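Local structure of sugar-phosphate aldolase (1PVT) at residues V165-P170 with V189-H194; L107-K112 with L177-K182; P128-T133 with A216-L221; A27-V32 with T65-R70; A18-S23 with R209-E214. The protein is a sugar-phosphate aldolase of the class II aldolase and adducin family, with an alpha/beta fold built round a mixed sheet. All coordinates share one frame; numbering follows the deposited sequence.

In the fold
From the N terminus, the turn after helix 2-19 opens interaction 5, a loop that shuts only when helix 203-224 passes residues 209-214, so it spans most of the chain. Within it, interaction 4 closes a short loop from strand 28-34 to residues 65-70. Interaction 2 starts later, on helix 103-115, and ends on helix 173-182; interaction 1, from residues 165-170 to 189-194, crosses it and meets it through salt bridges of Glu166. Interaction 3 joins helix 129-134 to helix 203-224, enclosing interaction 1 and crossing interactions 2 and 5. Interactions 1 and 4 reach the central sheet, 2 and 3 pack helix on helix, and 3 and 5 share the last helix.

Interaction 1 of 5, residues V165-P170 with V189-H194; sequences VEFEKP and VLWDKH
Phe167 and His194 lie flat against each other and, with Trp191, form an aromatic cluster beside the edge strand 163-165 of the mixed sheet. The phenyl and imidazole rings stack face to face, 5° from parallel, with centroids a very close 3.3 Å apart. His194 ND1 stands over the centre of the Phe167 ring, Phe167 CD2 over the centre of the imidazole, and His194 CB adds a CH-pi contact 3.9 Å from the phenyl centroid. Trp191 comes instead to the rim of Phe167, its CG in the phenyl plane; the six-membered ring is tilted by 52°, an oblique pairing. Phe167 CG is anti to its backbone N (chi1 -160°), which carries the ring over the imidazole of His194.

In the second shell, a type II turn from Trp191 to His194 folds the imidazole back toward Phe167, with Lys193 at positive phi. His125 of strand 122-126 meets the Trp191 indole and bonds His194 O through NE2. The backbones join through Val165 N, which donates to Leu190 O at 2.9 Å, and through a weak bond from Asp192 N to Val165 O. Val165 CB sits 4.1 Å from Trp191 CD1, while its CG2 reaches Val189 CG1 at 3.3 Å.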
# COMPACT_ATOMS: atom_id res chain seq x y z
N VAL A 165 -9.28 4.23 -8.88
CA VAL A 165 -8.45 5.32 -9.37
C VAL A 165 -7.91 5.03 -10.78
O VAL A 165 -7.19 4.04 -10.98
CB VAL A 165 -7.25 5.56 -8.43
CG1 VAL A 165 -6.30 6.58 -9.03
CG2 VAL A 165 -7.75 6.04 -7.08
N GLU A 166 -8.24 5.89 -11.74
CA GLU A 166 -7.78 5.72 -13.12
C GLU A 166 -6.25 5.73 -13.11
O GLU A 166 -5.61 6.76 -12.88
CB GLU A 166 -8.29 6.86 -14.01
CG GLU A 166 -9.56 7.56 -13.52
CD GLU A 166 -9.30 8.48 -12.32
OE1 GLU A 166 -8.33 9.28 -12.38
OE2 GLU A 166 -10.06 8.40 -11.32
N PHE A 167 -5.68 4.56 -13.37
CA PHE A 167 -4.24 4.37 -13.39
C PHE A 167 -3.64 4.93 -14.67
O PHE A 167 -3.98 4.49 -15.77
CB PHE A 167 -3.92 2.88 -13.28
CG PHE A 167 -2.52 2.58 -12.82
CD1 PHE A 167 -2.26 2.34 -11.47
CD2 PHE A 167 -1.47 2.54 -13.72
CE1 PHE A 167 -0.97 2.07 -11.04
CE2 PHE A 167 -0.17 2.27 -13.30
CZ PHE A 167 0.08 2.03 -11.95
N GLU A 168 -2.73 5.89 -14.53
CA GLU A 168 -2.09 6.50 -15.69
C GLU A 168 -0.58 6.27 -15.72
O GLU A 168 -0.05 5.60 -16.61
CB GLU A 168 -2.36 8.01 -15.71
CG GLU A 168 -3.83 8.43 -15.64
CD GLU A 168 -4.61 8.13 -16.92
OE1 GLU A 168 -4.05 8.33 -18.02
OE2 GLU A 168 -5.78 7.70 -16.81
N LYS A 169 0.11 6.85 -14.73
CA LYS A 169 1.57 6.74 -14.63
C LYS A 169 1.99 5.93 -13.40
O LYS A 169 1.53 6.20 -12.28
CB LYS A 169 2.20 8.13 -14.55
CG LYS A 169 1.68 9.14 -15.57
CD LYS A 169 2.25 10.55 -15.32
CE LYS A 169 1.62 11.60 -16.24
NZ LYS A 169 2.20 12.96 -16.06
N PRO A 170 2.88 4.94 -13.59
CA PRO A 170 3.42 4.05 -12.55
C PRO A 170 4.30 4.79 -11.52
O PRO A 170 5.31 5.40 -11.88
CB PRO A 170 4.24 3.04 -13.35
CG PRO A 170 3.49 2.96 -14.63
CD PRO A 170 3.21 4.41 -14.93
N VAL A 189 -7.87 2.04 -1.66
CA VAL A 189 -8.09 2.55 -3.01
C VAL A 189 -7.69 1.47 -4.00
O VAL A 189 -6.62 0.89 -3.88
CB VAL A 189 -7.24 3.80 -3.28
CG1 VAL A 189 -6.90 3.91 -4.77
CG2 VAL A 189 -8.02 5.03 -2.84
N LEU A 190 -8.56 1.22 -4.98
CA LEU A 190 -8.28 0.22 -6.00
C LEU A 190 -7.75 0.90 -7.23
O LEU A 190 -8.48 1.65 -7.87
CB LEU A 190 -9.56 -0.52 -6.39
CG LEU A 190 -10.12 -1.55 -5.44
CD1 LEU A 190 -11.57 -1.76 -5.79
CD2 LEU A 190 -9.34 -2.85 -5.52
N TRP A 191 -6.48 0.67 -7.57
CA TRP A 191 -5.92 1.26 -8.78
C TRP A 191 -6.44 0.36 -9.88
O TRP A 191 -5.90 -0.71 -10.12
CB TRP A 191 -4.39 1.23 -8.81
CG TRP A 191 -3.74 2.10 -7.79
CD1 TRP A 191 -4.35 3.02 -6.98
CD2 TRP A 191 -2.35 2.13 -7.47
NE1 TRP A 191 -3.41 3.62 -6.17
CE2 TRP A 191 -2.18 3.09 -6.45
CE3 TRP A 191 -1.23 1.44 -7.94
CZ2 TRP A 191 -0.93 3.37 -5.89
CZ3 TRP A 191 0.01 1.72 -7.38
CH2 TRP A 191 0.15 2.68 -6.37
N ASP A 192 -7.50 0.81 -10.53
CA ASP A 192 -8.12 0.04 -11.59
C ASP A 192 -7.09 -0.61 -12.50
O ASP A 192 -6.27 0.08 -13.11
CB ASP A 192 -9.07 0.92 -12.40
CG ASP A 192 -9.84 0.13 -13.43
OD1 ASP A 192 -9.21 -0.27 -14.44
OD2 ASP A 192 -11.06 -0.09 -13.23
N LYS A 193 -7.13 -1.94 -12.56
CA LYS A 193 -6.24 -2.73 -13.39
C LYS A 193 -4.86 -2.98 -12.77
O LYS A 193 -4.08 -3.77 -13.29
CB LYS A 193 -6.08 -2.05 -14.75
CG LYS A 193 -5.90 -3.00 -15.92
CD LYS A 193 -7.21 -3.67 -16.28
CE LYS A 193 -7.04 -4.58 -17.49
NZ LYS A 193 -8.34 -5.12 -17.99
N HIS A 194 -4.57 -2.32 -11.65
CA HIS A 194 -3.27 -2.47 -11.00
C HIS A 194 -3.35 -2.77 -9.52
O HIS A 194 -2.67 -2.14 -8.70
CB HIS A 194 -2.43 -1.21 -11.22
CG HIS A 194 -2.26 -0.84 -12.65
ND1 HIS A 194 -1.04 -0.88 -13.30
CD2 HIS A 194 -3.17 -0.47 -13.59
CE1 HIS A 194 -1.21 -0.55 -14.56
NE2 HIS A 194 -2.49 -0.30 -14.77

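Interaction 2 of 5, residues L107-K112 with L177-K182; sequences LMIHAK and LKTVEK
Val180 presses both methyls of its fork against helix 103-115, where Ile109 and Lys112 receive them. This is the tight part of a helix-helix packing in which the short axes come within 8.6 Å at a crossing angle of -45°. Val180 CG2 lies 3.6 Å from Ile109 CA, close to the backbone itself. With Val180 CG1 anti to the backbone N (chi1 -177°), that methyl meets Lys112 CB at 3.5 Å, and the two side chains cross at about a right angle. On the inner flank Ile109 CG1 is 4.2 Å from Thr179 CG2; Ile109 also reaches Ile123 of the sheet, and Thr179 OG1 bonds Leu175 O within its own helix.

The other flank is looser. Met108, a selenomethionine, and the exposed Leu177 lie side by side, pointing the same way, with Met108 CG 4.0 Å from Leu177 CD2. Bends at chi2 and chi3 lead the end of Met108 away from Leu177, and the ammonium end of Lys112 likewise departs, leaving its aliphatic stem in the contact. With carbon meeting carbon almost throughout, the two helices are held here by shape and apolar burial and not by directed polar bonds.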
# COMPACT_ATOMS: atom_id res chain seq x y z
N LEU A 107 5.03 8.58 -1.23
CA LEU A 107 5.42 9.85 -0.68
C LEU A 107 4.21 10.72 -0.51
O LEU A 107 3.90 11.18 0.59
CB LEU A 107 6.41 10.56 -1.59
CG LEU A 107 7.71 10.95 -0.90
CD1 LEU A 107 8.44 11.96 -1.76
CD2 LEU A 107 7.41 11.53 0.48
N MSE A 108 3.51 10.93 -1.62
CA MSE A 108 2.33 11.78 -1.61
C MSE A 108 1.26 11.41 -0.60
O MSE A 108 0.79 12.28 0.13
CB MSE A 108 1.73 11.85 -3.01
CG MSE A 108 2.62 12.58 -4.00
SE MSE A 108 3.54 14.15 -3.23
CE MSE A 108 5.38 13.67 -3.71
N ILE A 109 0.89 10.14 -0.55
CA ILE A 109 -0.14 9.72 0.40
C ILE A 109 0.35 9.98 1.81
O ILE A 109 -0.41 10.43 2.68
CB ILE A 109 -0.47 8.21 0.32
CG1 ILE A 109 -0.87 7.82 -1.11
CG2 ILE A 109 -1.60 7.89 1.28
CD1 ILE A 109 0.29 7.51 -2.01
N HIS A 110 1.62 9.67 2.04
CA HIS A 110 2.22 9.85 3.35
C HIS A 110 2.16 11.30 3.79
O HIS A 110 1.67 11.60 4.88
CB HIS A 110 3.67 9.35 3.34
CG HIS A 110 3.79 7.88 3.63
ND1 HIS A 110 3.21 7.28 4.72
CD2 HIS A 110 4.47 6.90 2.98
CE1 HIS A 110 3.52 5.99 4.74
NE2 HIS A 110 4.29 5.74 3.70
N ALA A 111 2.66 12.20 2.95
CA ALA A 111 2.64 13.62 3.29
C ALA A 111 1.23 14.02 3.74
O ALA A 111 1.02 14.46 4.87
CB ALA A 111 3.09 14.45 2.09
N LYS A 112 0.26 13.82 2.85
CA LYS A 112 -1.13 14.18 3.13
C LYS A 112 -1.68 13.52 4.38
O LYS A 112 -2.45 14.12 5.12
CB LYS A 112 -2.00 13.84 1.93
CG LYS A 112 -1.36 14.22 0.58
CD LYS A 112 -1.07 15.73 0.43
CE LYS A 112 -2.36 16.56 0.23
NZ LYS A 112 -2.11 18.01 -0.09
N LEU A 177 -1.30 11.92 -5.59
CA LEU A 177 -2.23 13.03 -5.46
C LEU A 177 -3.64 12.51 -5.75
O LEU A 177 -4.55 12.64 -4.92
CB LEU A 177 -1.86 14.15 -6.45
CG LEU A 177 -0.43 14.68 -6.39
CD1 LEU A 177 -0.25 15.75 -7.45
CD2 LEU A 177 -0.13 15.25 -5.01
N LYS A 178 -3.80 11.90 -6.93
CA LYS A 178 -5.09 11.33 -7.31
C LYS A 178 -5.61 10.45 -6.16
O LYS A 178 -6.69 10.69 -5.60
CB LYS A 178 -4.95 10.47 -8.57
CG LYS A 178 -4.69 11.23 -9.85
CD LYS A 178 -5.07 10.37 -11.06
CE LYS A 178 -5.15 11.21 -12.34
NZ LYS A 178 -5.74 10.46 -13.49
N THR A 179 -4.82 9.43 -5.83
CA THR A 179 -5.15 8.48 -4.78
C THR A 179 -5.62 9.13 -3.49
O THR A 179 -6.65 8.74 -2.93
CB THR A 179 -3.94 7.60 -4.45
OG1 THR A 179 -3.61 6.81 -5.61
CG2 THR A 179 -4.25 6.67 -3.28
N VAL A 180 -4.87 10.11 -3.01
CA VAL A 180 -5.22 10.78 -1.77
C VAL A 180 -6.63 11.36 -1.83
O VAL A 180 -7.38 11.29 -0.86
CB VAL A 180 -4.23 11.92 -1.45
CG1 VAL A 180 -4.58 12.55 -0.10
CG2 VAL A 180 -2.81 11.37 -1.42
N GLU A 181 -6.99 11.93 -2.98
CA GLU A 181 -8.32 12.53 -3.15
C GLU A 181 -9.44 11.51 -2.96
O GLU A 181 -10.40 11.76 -2.22
CB GLU A 181 -8.42 13.14 -4.54
CG GLU A 181 -7.24 14.03 -4.89
CD GLU A 181 -7.36 14.63 -6.27
OE1 GLU A 181 -7.63 13.86 -7.22
OE2 GLU A 181 -7.18 15.86 -6.40
N LYS A 182 -9.32 10.37 -3.64
CA LYS A 182 -10.31 9.31 -3.55
C LYS A 182 -10.18 8.68 -2.17
O LYS A 182 -11.15 8.22 -1.58
CB LYS A 182 -10.03 8.26 -4.63
CG LYS A 182 -9.41 8.82 -5.90
CD LYS A 182 -10.31 9.84 -6.59
CE LYS A 182 -9.59 10.49 -7.77
NZ LYS A 182 -9.15 9.51 -8.81

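Interaction 3 of 5, residues P128-T133 with A216-L221; sequences PLNLLT and AAEILL
The amide of Asn130 and the carboxylate of Glu218 overlap with an offset, their planes 22° apart. Over one face of the amide runs the Glu218 side chain, with its CB 3.7 Å from Asn130 CG. Reciprocally, Asn130 ND2 stands above the carboxylate plane, 3.4 Å from Glu218 CD. Its separation from Glu218 OE1 is also 3.4 Å, but the angle is poor for a hydrogen bond; ND2 donates instead to Glu214 OE2, one turn earlier on the same helix, a bond that would hold the rotation of the amide. Near the amide plane, beyond the oxygen, Leu221 CD2 is 3.9 Å from Asn130 OD1. Glu218 CG is anti to the backbone N (chi1 -169°), and the chain, extended beyond it, runs across the amide and brings the carboxylate to ND2.

This is a helix-helix packing: short helix 129-134, which follows strand 122-126 of the sheet and has Pro128 at its N-cap, lies across long helix 203-224, with their short axes inclined at 56° and 8.3 Å apart. The small Ala217 is consistent with the close approach, its CB 4.0 Å from Asn130 CB. Leu131 packs on Met147 and Leu213 on the buried flank. One turn on, Thr133 CG2 touches Leu221 CD2 at 3.5 Å, the two side chains crossing obliquely. The hydroxyl of Thr133 is engaged by its own helix: OG1 donates to Leu129 O at 2.7 Å from well above the carbonyl plane, and Leu129 O also accepts the backbone N-H of Thr133.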
# COMPACT_ATOMS: atom_id res chain seq x y z
N PRO A 128 -3.90 -8.63 -5.66
CA PRO A 128 -4.67 -9.83 -5.34
C PRO A 128 -5.30 -10.40 -6.59
O PRO A 128 -5.93 -9.68 -7.36
CB PRO A 128 -5.71 -9.31 -4.36
CG PRO A 128 -5.02 -8.18 -3.71
CD PRO A 128 -4.39 -7.49 -4.88
N LEU A 129 -5.12 -11.71 -6.78
CA LEU A 129 -5.66 -12.44 -7.92
C LEU A 129 -7.15 -12.20 -8.19
O LEU A 129 -7.55 -11.85 -9.30
CB LEU A 129 -5.43 -13.92 -7.69
CG LEU A 129 -6.46 -14.87 -8.30
CD1 LEU A 129 -6.34 -14.84 -9.80
CD2 LEU A 129 -6.25 -16.28 -7.78
N ASN A 130 -7.99 -12.39 -7.18
CA ASN A 130 -9.41 -12.21 -7.36
C ASN A 130 -9.84 -10.79 -7.61
O ASN A 130 -10.69 -10.54 -8.45
CB ASN A 130 -10.15 -12.76 -6.14
CG ASN A 130 -10.21 -14.27 -6.13
OD1 ASN A 130 -11.02 -14.87 -6.83
ND2 ASN A 130 -9.33 -14.89 -5.36
N LEU A 131 -9.25 -9.85 -6.88
CA LEU A 131 -9.59 -8.44 -7.06
C LEU A 131 -9.12 -8.05 -8.44
O LEU A 131 -9.72 -7.19 -9.11
CB LEU A 131 -8.89 -7.59 -6.01
CG LEU A 131 -9.80 -6.58 -5.32
CD1 LEU A 131 -11.15 -7.21 -5.01
CD2 LEU A 131 -9.12 -6.12 -4.04
N LEU A 132 -8.05 -8.69 -8.87
CA LEU A 132 -7.50 -8.46 -10.18
C LEU A 132 -8.52 -8.98 -11.17
O LEU A 132 -9.02 -8.23 -11.99
CB LEU A 132 -6.19 -9.23 -10.32
CG LEU A 132 -5.01 -8.48 -10.90
CD1 LEU A 132 -4.90 -7.08 -10.29
CD2 LEU A 132 -3.77 -9.31 -10.62
N THR A 133 -8.82 -10.26 -11.06
CA THR A 133 -9.79 -10.89 -11.94
C THR A 133 -11.03 -10.03 -12.06
O THR A 133 -11.49 -9.73 -13.15
CB THR A 133 -10.23 -12.23 -11.39
OG1 THR A 133 -9.09 -13.06 -11.18
CG2 THR A 133 -11.17 -12.91 -12.36
N ALA A 216 -13.81 -10.93 -0.09
CA ALA A 216 -15.07 -10.47 -0.65
C ALA A 216 -15.08 -10.62 -2.15
O ALA A 216 -16.07 -11.03 -2.73
CB ALA A 216 -15.31 -9.03 -0.30
N ALA A 217 -13.96 -10.29 -2.78
CA ALA A 217 -13.88 -10.41 -4.22
C ALA A 217 -14.05 -11.86 -4.58
O ALA A 217 -14.81 -12.21 -5.47
CB ALA A 217 -12.54 -9.92 -4.71
N GLU A 218 -13.33 -12.71 -3.85
CA GLU A 218 -13.38 -14.14 -4.11
C GLU A 218 -14.78 -14.72 -3.94
O GLU A 218 -15.21 -15.55 -4.75
CB GLU A 218 -12.41 -14.86 -3.19
CG GLU A 218 -12.22 -16.30 -3.59
CD GLU A 218 -10.94 -16.87 -3.04
OE1 GLU A 218 -10.22 -16.12 -2.33
OE2 GLU A 218 -10.64 -18.05 -3.34
N ILE A 219 -15.48 -14.28 -2.90
CA ILE A 219 -16.84 -14.75 -2.67
C ILE A 219 -17.75 -14.28 -3.80
O ILE A 219 -18.57 -15.03 -4.30
CB ILE A 219 -17.39 -14.21 -1.33
CG1 ILE A 219 -16.55 -14.72 -0.17
CG2 ILE A 219 -18.83 -14.66 -1.14
CD1 ILE A 219 -17.00 -14.19 1.18
N LEU A 220 -17.60 -13.02 -4.19
CA LEU A 220 -18.41 -12.46 -5.27
C LEU A 220 -18.24 -13.32 -6.51
O LEU A 220 -19.21 -13.80 -7.09
CB LEU A 220 -17.97 -11.04 -5.59
CG LEU A 220 -18.75 -10.37 -6.72
CD1 LEU A 220 -20.14 -10.04 -6.23
CD2 LEU A 220 -18.06 -9.11 -7.17
N LEU A 221 -16.99 -13.50 -6.89
CA LEU A 221 -16.66 -14.28 -8.07
C LEU A 221 -17.19 -15.69 -8.06
O LEU A 221 -17.59 -16.20 -9.10
CB LEU A 221 -15.16 -14.28 -8.29
CG LEU A 221 -14.78 -13.47 -9.53
CD1 LEU A 221 -15.36 -12.07 -9.47
CD2 LEU A 221 -13.28 -13.42 -9.65

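Interaction 4 of 5, residues A27-V32 with T65-R70; sequences AGNISV and TGSRMR
Met69, a selenomethionine, crosses Ile30 at a slant, its SE 4.0 Å from Ile30 CD1. The bend at chi2 (-52°) and a further one at chi3 curl the chain back over strand 28-34, so that CE comes to rest 3.1 Å from Gly28 O. Ile30 continues beyond this contact onto Ile10 and Val13 of helix 2-19. Gly28 itself has backbone angles at which a side chain would be jammed against the preceding carbonyl.

Asn29, the next residue along the strand from Gly28, is oriented differently: its first bond leads away from residues 65-70 and its amide end returns toward them, OD1 lying 3.8 Å from Ser67 OG. One water sits between the two segments, 2.6 Å from Asn29 OD1 and 2.7 Å from Ser67 O, placed to donate to both, though other acceptors nearby may compete for its protons. Both side chains have firmer partners beside them: Thr63 OG1 for Asn29 OD1, and Ala64 O for Ser67 OG.

The contact is thus apolar on the Ile30 side and polar, with water, on the Asn29 side. Strand 28-34 of the central sheet here packs against the loop leading into helix 69-72, the Gly28-Asn29 and Thr65-Gly66-Ser67 sequences being consistent with the class II aldolase and adducin family.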
# COMPACT_ATOMS: atom_id res chain seq x y z
N ALA A 27 5.93 -7.53 -7.69
CA ALA A 27 4.76 -6.67 -7.78
C ALA A 27 4.10 -6.46 -6.43
O ALA A 27 3.12 -7.14 -6.09
CB ALA A 27 3.75 -7.28 -8.75
N GLY A 28 4.63 -5.52 -5.67
CA GLY A 28 4.06 -5.26 -4.36
C GLY A 28 5.07 -4.59 -3.44
O GLY A 28 6.23 -5.01 -3.35
N ASN A 29 4.63 -3.53 -2.75
CA ASN A 29 5.50 -2.81 -1.85
C ASN A 29 4.75 -2.45 -0.61
O ASN A 29 3.51 -2.47 -0.60
CB ASN A 29 6.01 -1.55 -2.51
CG ASN A 29 6.78 -1.84 -3.77
OD1 ASN A 29 7.93 -2.30 -3.71
ND2 ASN A 29 6.16 -1.58 -4.91
N ILE A 30 5.50 -2.10 0.42
CA ILE A 30 4.93 -1.72 1.70
C ILE A 30 5.63 -0.46 2.14
O ILE A 30 6.78 -0.23 1.78
CB ILE A 30 5.18 -2.81 2.76
CG1 ILE A 30 4.61 -4.15 2.27
CG2 ILE A 30 4.58 -2.37 4.10
CD1 ILE A 30 4.98 -5.34 3.12
N SER A 31 4.95 0.38 2.91
CA SER A 31 5.56 1.61 3.41
C SER A 31 4.94 2.02 4.75
O SER A 31 3.71 2.07 4.91
CB SER A 31 5.41 2.76 2.40
OG SER A 31 4.06 3.18 2.28
N VAL A 32 5.81 2.29 5.72
CA VAL A 32 5.34 2.69 7.04
C VAL A 32 6.00 4.01 7.41
O VAL A 32 7.21 4.20 7.20
CB VAL A 32 5.68 1.63 8.12
CG1 VAL A 32 4.96 1.96 9.44
CG2 VAL A 32 5.29 0.24 7.63
N THR A 65 13.74 -1.20 -4.31
CA THR A 65 13.41 -1.51 -5.69
C THR A 65 13.81 -2.93 -6.04
O THR A 65 14.88 -3.40 -5.66
CB THR A 65 14.09 -0.49 -6.63
OG1 THR A 65 13.85 -0.85 -8.00
CG2 THR A 65 15.59 -0.42 -6.35
N GLY A 66 12.92 -3.61 -6.75
CA GLY A 66 13.14 -4.99 -7.17
C GLY A 66 12.83 -5.99 -6.06
O GLY A 66 13.00 -7.21 -6.23
N SER A 67 12.38 -5.46 -4.93
CA SER A 67 12.05 -6.26 -3.77
C SER A 67 10.82 -7.14 -3.99
O SER A 67 9.80 -6.70 -4.54
CB SER A 67 11.86 -5.38 -2.52
OG SER A 67 10.60 -4.73 -2.54
N ARG A 68 10.95 -8.38 -3.53
CA ARG A 68 9.91 -9.38 -3.63
C ARG A 68 9.56 -9.82 -2.22
O ARG A 68 10.44 -10.15 -1.43
CB ARG A 68 10.41 -10.55 -4.47
CG ARG A 68 10.58 -10.17 -5.92
CD ARG A 68 11.23 -11.26 -6.74
NE ARG A 68 12.68 -11.30 -6.54
CZ ARG A 68 13.56 -11.41 -7.54
NH1 ARG A 68 13.15 -11.49 -8.80
NH2 ARG A 68 14.86 -11.46 -7.25
N MSE A 69 8.28 -9.81 -1.92
CA MSE A 69 7.80 -10.17 -0.61
C MSE A 69 8.32 -11.50 -0.10
O MSE A 69 8.56 -11.66 1.10
CB MSE A 69 6.27 -10.20 -0.60
CG MSE A 69 5.63 -8.91 -1.07
SE MSE A 69 6.27 -7.29 -0.16
CE MSE A 69 7.73 -6.83 -1.36
N ARG A 70 8.51 -12.46 -1.01
CA ARG A 70 8.97 -13.79 -0.60
C ARG A 70 10.40 -13.71 -0.17
O ARG A 70 10.99 -14.71 0.23
CB ARG A 70 8.82 -14.80 -1.74
CG ARG A 70 9.80 -14.63 -2.90
CD ARG A 70 9.72 -15.81 -3.88
NE ARG A 70 10.76 -15.74 -4.91
CZ ARG A 70 10.64 -15.07 -6.05
NH1 ARG A 70 9.51 -14.42 -6.32
NH2 ARG A 70 11.65 -15.04 -6.92
O HOH W 1 8.62 -4.39 -5.17

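Interaction 5 of 5, residues A18-S23 with R209-E214; sequences AIKGLS and RVEILE
A salt bridge, Lys20 to Glu211, flanks a buried apolar contact of Leu22 where the turn leaving helix 2-19 packs on the long helix 203-224, joining the first and last helices of this alpha/beta fold. Gly21, at positive phi, lets the chain turn after the helix, and its N bonds Ala18 O. Leu22 then inserts toward helix 203-224. Its CD2 lies 3.5 Å from Glu214 CG, the two side chains sliding past each other in opposite directions, and 4.4 Å from Val210 CG1. Its CD1 meets Glu211 CG at 4.2 Å, crossing it at about a right angle. Tyr207 of the same helix touches both Leu22 and Lys20.

Glu214 thus offers Leu22 its aliphatic part: a bend at chi2 (-45°) turns CD aside, leaving CG against Leu22. Its carboxylate turns to the start of helix 129-134, where OE2 accepts from Asn130 ND2 and OE1 takes a weak bond from Leu131 N. Behind Leu22, its carbonyl O accepts from Thr126 OG1 of the sheet. On the exposed side Lys20 crosses Glu211 at about a right angle, its chain bent at chi3 (67°). Lys20 NZ reaches Glu211 OE1 at 2.7 Å, coming from above the carboxylate plane, 56° out of it.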
# COMPACT_ATOMS: atom_id res chain seq x y z
N ALA A 18 3.16 -13.26 0.51
CA ALA A 18 3.72 -14.24 -0.41
C ALA A 18 3.11 -15.62 -0.26
O ALA A 18 2.72 -16.25 -1.24
CB ALA A 18 5.23 -14.32 -0.22
N ILE A 19 3.01 -16.09 0.98
CA ILE A 19 2.46 -17.41 1.25
C ILE A 19 1.01 -17.54 0.82
O ILE A 19 0.60 -18.61 0.42
CB ILE A 19 2.55 -17.75 2.75
CG1 ILE A 19 2.60 -19.26 2.93
CG2 ILE A 19 1.34 -17.21 3.49
CD1 ILE A 19 3.93 -19.85 2.59
N LYS A 20 0.23 -16.47 0.91
CA LYS A 20 -1.16 -16.57 0.51
C LYS A 20 -1.34 -16.14 -0.93
O LYS A 20 -2.46 -15.99 -1.42
CB LYS A 20 -2.05 -15.75 1.44
CG LYS A 20 -2.01 -16.30 2.84
CD LYS A 20 -2.99 -15.62 3.77
CE LYS A 20 -4.42 -15.92 3.38
NZ LYS A 20 -5.39 -15.29 4.31
N GLY A 21 -0.22 -15.96 -1.61
CA GLY A 21 -0.26 -15.60 -3.02
C GLY A 21 -0.77 -14.21 -3.32
O GLY A 21 -0.92 -13.83 -4.49
N LEU A 22 -1.06 -13.44 -2.29
CA LEU A 22 -1.54 -12.08 -2.48
C LEU A 22 -0.54 -11.24 -3.29
O LEU A 22 -0.93 -10.29 -3.98
CB LEU A 22 -1.81 -11.46 -1.12
CG LEU A 22 -3.00 -12.14 -0.43
CD1 LEU A 22 -3.12 -11.74 1.04
CD2 LEU A 22 -4.23 -11.75 -1.20
N SER A 23 0.74 -11.58 -3.22
CA SER A 23 1.74 -10.83 -3.97
C SER A 23 2.69 -11.78 -4.72
O SER A 23 3.14 -12.79 -4.17
CB SER A 23 2.52 -9.94 -3.01
OG SER A 23 3.22 -8.96 -3.74
N ARG A 209 -6.86 -5.49 5.65
CA ARG A 209 -7.87 -5.00 4.72
C ARG A 209 -7.69 -5.61 3.33
O ARG A 209 -8.66 -5.78 2.60
CB ARG A 209 -7.83 -3.48 4.66
CG ARG A 209 -8.08 -2.79 6.00
CD ARG A 209 -8.11 -1.29 5.76
NE ARG A 209 -7.60 -0.48 6.87
CZ ARG A 209 -8.34 -0.03 7.87
NH1 ARG A 209 -9.64 -0.29 7.91
NH2 ARG A 209 -7.78 0.72 8.80
N VAL A 210 -6.45 -5.93 2.97
CA VAL A 210 -6.21 -6.55 1.68
C VAL A 210 -6.91 -7.90 1.73
O VAL A 210 -7.79 -8.18 0.92
CB VAL A 210 -4.73 -6.80 1.46
CG1 VAL A 210 -4.53 -7.62 0.21
CG2 VAL A 210 -4.01 -5.49 1.33
N GLU A 211 -6.54 -8.71 2.72
CA GLU A 211 -7.15 -10.03 2.90
C GLU A 211 -8.65 -9.96 2.74
O GLU A 211 -9.23 -10.61 1.87
CB GLU A 211 -6.84 -10.56 4.29
CG GLU A 211 -5.66 -11.47 4.36
CD GLU A 211 -5.59 -12.19 5.67
OE1 GLU A 211 -4.81 -13.16 5.78
OE2 GLU A 211 -6.33 -11.79 6.61
N ILE A 212 -9.28 -9.16 3.58
CA ILE A 212 -10.73 -8.99 3.55
C ILE A 212 -11.25 -8.59 2.17
O ILE A 212 -12.17 -9.22 1.66
CB ILE A 212 -11.19 -7.99 4.65
CG1 ILE A 212 -10.94 -8.63 6.02
CG2 ILE A 212 -12.66 -7.65 4.51
CD1 ILE A 212 -11.17 -7.72 7.19
N LEU A 213 -10.67 -7.56 1.56
CA LEU A 213 -11.12 -7.18 0.23
C LEU A 213 -11.05 -8.38 -0.69
O LEU A 213 -11.98 -8.66 -1.45
CB LEU A 213 -10.26 -6.06 -0.33
CG LEU A 213 -10.65 -4.66 0.15
CD1 LEU A 213 -9.92 -3.63 -0.70
CD2 LEU A 213 -12.16 -4.46 0.02
N GLU A 214 -9.93 -9.10 -0.63
CA GLU A 214 -9.74 -10.27 -1.46
C GLU A 214 -10.86 -11.29 -1.24
O GLU A 214 -11.48 -11.78 -2.18
CB GLU A 214 -8.42 -10.95 -1.13
CG GLU A 214 -7.47 -11.12 -2.30
CD GLU A 214 -8.14 -11.62 -3.56
OE1 GLU A 214 -8.90 -10.84 -4.18
OE2 GLU A 214 -7.91 -12.79 -3.93